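Local coordinates for Atu0111 protein (Agrobacterium tumefaciens, PDB 2FSQ), which is of unknown function but belongs to the 2H clan and is probably a phosphoesterase-like enzyme, at residues P24-S29 with L183-S188. Sequence-based numbering, arbitrary orientation.
Sequences PRHLGS and LSYIVS
A type I beta turn, P24 to L27, in the N-terminal loop packs against the short edge strand 184-186 and the chain just beyond it. This strand pairs antiparallel with 75-77 and is separated by L183 from an H-I-T sequence that ends strand 179-182, consistent with the second H-x-T motif of the 2H phosphoesterase superfamily. The turn is closed by L27 N donating to P24 O (3.0 Å); P24, H26 and L27 all point their CB toward 183-188. The proline ring lies against two successive carbonyls, its CG 3.4 Å from I186 O and its CD 3.5 Å from V187 O, while CG also meets the I186 CG2 branch at 4.2 Å. Beyond it, L27 CD1 reaches V187 CG1 at 4.3 Å. Within the strand itself, Y185 meets H26 in an offset edge-to-face pair with centroids 5.5 Å apart and planes at 86°, the tyrosine edge directed toward the imidazole face. Both rings stand anti to their own carbonyl carbon (chi1 -75° for Y185, -80° for H26). The tyrosine hydroxyl is hydrogen-bonded to R30 NH1, so the phenol is held at its tip as well, and at its flank Y185 CE1 lies 3.9 Å from H26 CD2.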
ATOM      1  N   PRO A  24      -0.942  -9.722 -14.976  1.00 17.23           N
ATOM      2  CA  PRO A  24      -1.352  -8.724 -14.002  1.00 16.69           C
ATOM      3  C   PRO A  24      -1.802  -7.442 -14.695  1.00 16.27           C
ATOM      4  O   PRO A  24      -1.141  -6.974 -15.649  1.00 16.11           O
ATOM      5  CB  PRO A  24      -0.073  -8.506 -13.170  1.00 16.32           C
ATOM      6  CG  PRO A  24       0.576  -9.834 -13.179  1.00 16.61           C
ATOM      7  CD  PRO A  24       0.373 -10.300 -14.631  1.00 17.71           C
ATOM      8  N   ARG A  25      -2.916  -6.873 -14.225  0.50 15.96           N
ATOM      9  CA  ARG A  25      -3.488  -5.685 -14.853  0.50 16.56           C
ATOM     10  C   ARG A  25      -2.591  -4.448 -14.793  0.50 15.30           C
ATOM     11  O   ARG A  25      -2.718  -3.548 -15.633  0.50 15.52           O
ATOM     12  CB  ARG A  25      -4.895  -5.375 -14.313  0.50 16.69           C
ATOM     13  CG  ARG A  25      -4.959  -4.765 -12.922  0.50 18.73           C
ATOM     14  CD  ARG A  25      -6.427  -4.560 -12.488  0.50 18.79           C
ATOM     15  NE  ARG A  25      -7.023  -3.335 -13.035  0.50 21.94           N
ATOM     16  CZ  ARG A  25      -7.895  -3.275 -14.044  0.50 23.57           C
ATOM     17  NH1 ARG A  25      -8.310  -4.378 -14.666  0.50 24.30           N
ATOM     18  NH2 ARG A  25      -8.356  -2.092 -14.444  0.50 20.37           N
ATOM     19  N   HIS A  26      -1.679  -4.401 -13.817  1.00 14.65           N
ATOM     20  CA  HIS A  26      -0.782  -3.272 -13.686  1.00 13.47           C
ATOM     21  C   HIS A  26       0.376  -3.355 -14.702  1.00 12.48           C
ATOM     22  O   HIS A  26       1.083  -2.367 -14.907  1.00 12.96           O
ATOM     23  CB  HIS A  26      -0.173  -3.209 -12.287  1.00 13.24           C
ATOM     24  CG  HIS A  26      -1.054  -2.614 -11.229  1.00 14.34           C
ATOM     25  ND1 HIS A  26      -1.668  -1.379 -11.346  1.00 15.34           N
ATOM     26  CD2 HIS A  26      -1.319  -3.050  -9.972  1.00 17.91           C
ATOM     27  CE1 HIS A  26      -2.326  -1.118 -10.227  1.00 17.30           C
ATOM     28  NE2 HIS A  26      -2.124  -2.111  -9.378  1.00 18.92           N
ATOM     29  N   LEU A  27       0.592  -4.521 -15.318  1.00 12.13           N
ATOM     30  CA  LEU A  27       1.732  -4.667 -16.241  1.00 12.15           C
ATOM     31  C   LEU A  27       1.586  -3.749 -17.459  1.00 12.38           C
ATOM     32  O   LEU A  27       0.563  -3.780 -18.144  1.00 13.39           O
ATOM     33  CB  LEU A  27       1.864  -6.115 -16.687  1.00 12.48           C
ATOM     34  CG  LEU A  27       2.931  -6.400 -17.746  1.00 12.57           C
ATOM     35  CD1 LEU A  27       4.366  -6.143 -17.252  1.00 13.52           C
ATOM     36  CD2 LEU A  27       2.796  -7.807 -18.324  1.00 14.12           C
ATOM     37  N   GLY A  28       2.610  -2.944 -17.711  1.00 12.50           N
ATOM     38  CA  GLY A  28       2.574  -1.979 -18.801  1.00 12.85           C
ATOM     39  C   GLY A  28       2.126  -0.577 -18.389  1.00 13.62           C
ATOM     40  O   GLY A  28       2.340   0.381 -19.138  1.00 15.19           O
ATOM     41  N   SER A  29       1.488  -0.476 -17.222  0.50 13.60           N
ATOM     42  CA  SER A  29       1.050   0.803 -16.672  0.50 13.92           C
ATOM     43  C   SER A  29       1.921   1.187 -15.472  0.50 14.00           C
ATOM     44  O   SER A  29       2.648   2.175 -15.506  0.50 13.95           O
ATOM     45  CB  SER A  29      -0.436   0.736 -16.283  0.50 14.67           C
ATOM     46  OG  SER A  29      -1.238   0.415 -17.417  0.50 15.91           O
ATOM     47  N   LEU A 183       5.363  -4.576  -0.395  1.00 11.17           N
ATOM     48  CA  LEU A 183       6.783  -4.826  -0.607  1.00 12.41           C
ATOM     49  C   LEU A 183       7.081  -4.993  -2.101  1.00 12.19           C
ATOM     50  O   LEU A 183       8.183  -4.684  -2.548  1.00 13.25           O
ATOM     51  CB  LEU A 183       7.240  -6.079   0.151  1.00 12.12           C
ATOM     52  CG  LEU A 183       7.171  -5.982   1.678  1.00 14.26           C
ATOM     53  CD1 LEU A 183       7.654  -7.281   2.275  1.00 16.61           C
ATOM     54  CD2 LEU A 183       7.993  -4.812   2.205  1.00 16.58           C
ATOM     55  N   SER A 184       6.108  -5.490  -2.867  1.00 12.14           N
ATOM     56  CA  SER A 184       6.358  -5.745  -4.291  1.00 11.98           C
ATOM     57  C   SER A 184       5.056  -5.787  -5.058  1.00 11.80           C
ATOM     58  O   SER A 184       3.972  -5.864  -4.470  1.00 11.94           O
ATOM     59  CB  SER A 184       7.092  -7.080  -4.500  1.00 13.01           C
ATOM     60  OG  SER A 184       6.216  -8.179  -4.363  1.00 13.61           O
ATOM     61  N   TYR A 185       5.189  -5.772  -6.381  1.00 11.44           N
ATOM     62  CA  TYR A 185       4.080  -6.053  -7.282  1.00 11.52           C
ATOM     63  C   TYR A 185       4.366  -7.336  -8.036  1.00 12.46           C
ATOM     64  O   TYR A 185       5.505  -7.581  -8.439  1.00 12.39           O
ATOM     65  CB  TYR A 185       3.910  -4.910  -8.282  1.00 12.57           C
ATOM     66  CG  TYR A 185       3.288  -3.687  -7.669  1.00 12.77           C
ATOM     67  CD1 TYR A 185       1.912  -3.468  -7.778  1.00 13.90           C
ATOM     68  CD2 TYR A 185       4.048  -2.778  -6.942  1.00 12.81           C
ATOM     69  CE1 TYR A 185       1.320  -2.372  -7.190  1.00 13.71           C
ATOM     70  CE2 TYR A 185       3.453  -1.660  -6.346  1.00 11.56           C
ATOM     71  CZ  TYR A 185       2.088  -1.478  -6.473  1.00 12.74           C
ATOM     72  OH  TYR A 185       1.492  -0.385  -5.907  1.00 14.45           O
ATOM     73  N   ILE A 186       3.325  -8.116  -8.286  1.00 13.05           N
ATOM     74  CA  ILE A 186       3.471  -9.314  -9.115  1.00 13.08           C
ATOM     75  C   ILE A 186       3.616  -8.881 -10.581  1.00 13.26           C
ATOM     76  O   ILE A 186       2.735  -8.207 -11.124  1.00 13.41           O
ATOM     77  CB  ILE A 186       2.246 -10.237  -9.003  1.00 14.22           C
ATOM     78  CG1 ILE A 186       1.899 -10.507  -7.536  1.00 15.85           C
ATOM     79  CG2 ILE A 186       2.459 -11.516  -9.826  1.00 16.68           C
ATOM     80  CD1 ILE A 186       2.896 -11.337  -6.823  1.00 20.01           C
ATOM     81  N   VAL A 187       4.732  -9.257 -11.210  1.00 13.24           N
ATOM     82  CA  VAL A 187       4.954  -8.979 -12.630  1.00 12.79           C
ATOM     83  C   VAL A 187       4.461 -10.114 -13.524  1.00 13.27           C
ATOM     84  O   VAL A 187       3.875  -9.858 -14.590  1.00 12.84           O
ATOM     85  CB  VAL A 187       6.444  -8.696 -12.902  1.00 13.02           C
ATOM     86  CG1 VAL A 187       6.662  -8.311 -14.375  1.00 14.35           C
ATOM     87  CG2 VAL A 187       6.941  -7.604 -11.978  1.00 13.20           C
ATOM     88  N   SER A 188       4.698 -11.357 -13.087  1.00 13.44           N
ATOM     89  CA  SER A 188       4.173 -12.544 -13.773  1.00 14.96           C
ATOM     90  C   SER A 188       3.725 -13.556 -12.747  1.00 15.41           C
ATOM     91  O   SER A 188       4.325 -13.648 -11.679  1.00 15.72           O
ATOM     92  CB  SER A 188       5.198 -13.166 -14.731  1.00 15.24           C
ATOM     93  OG  SER A 188       6.398 -13.545 -14.069  1.00 16.38           O
TER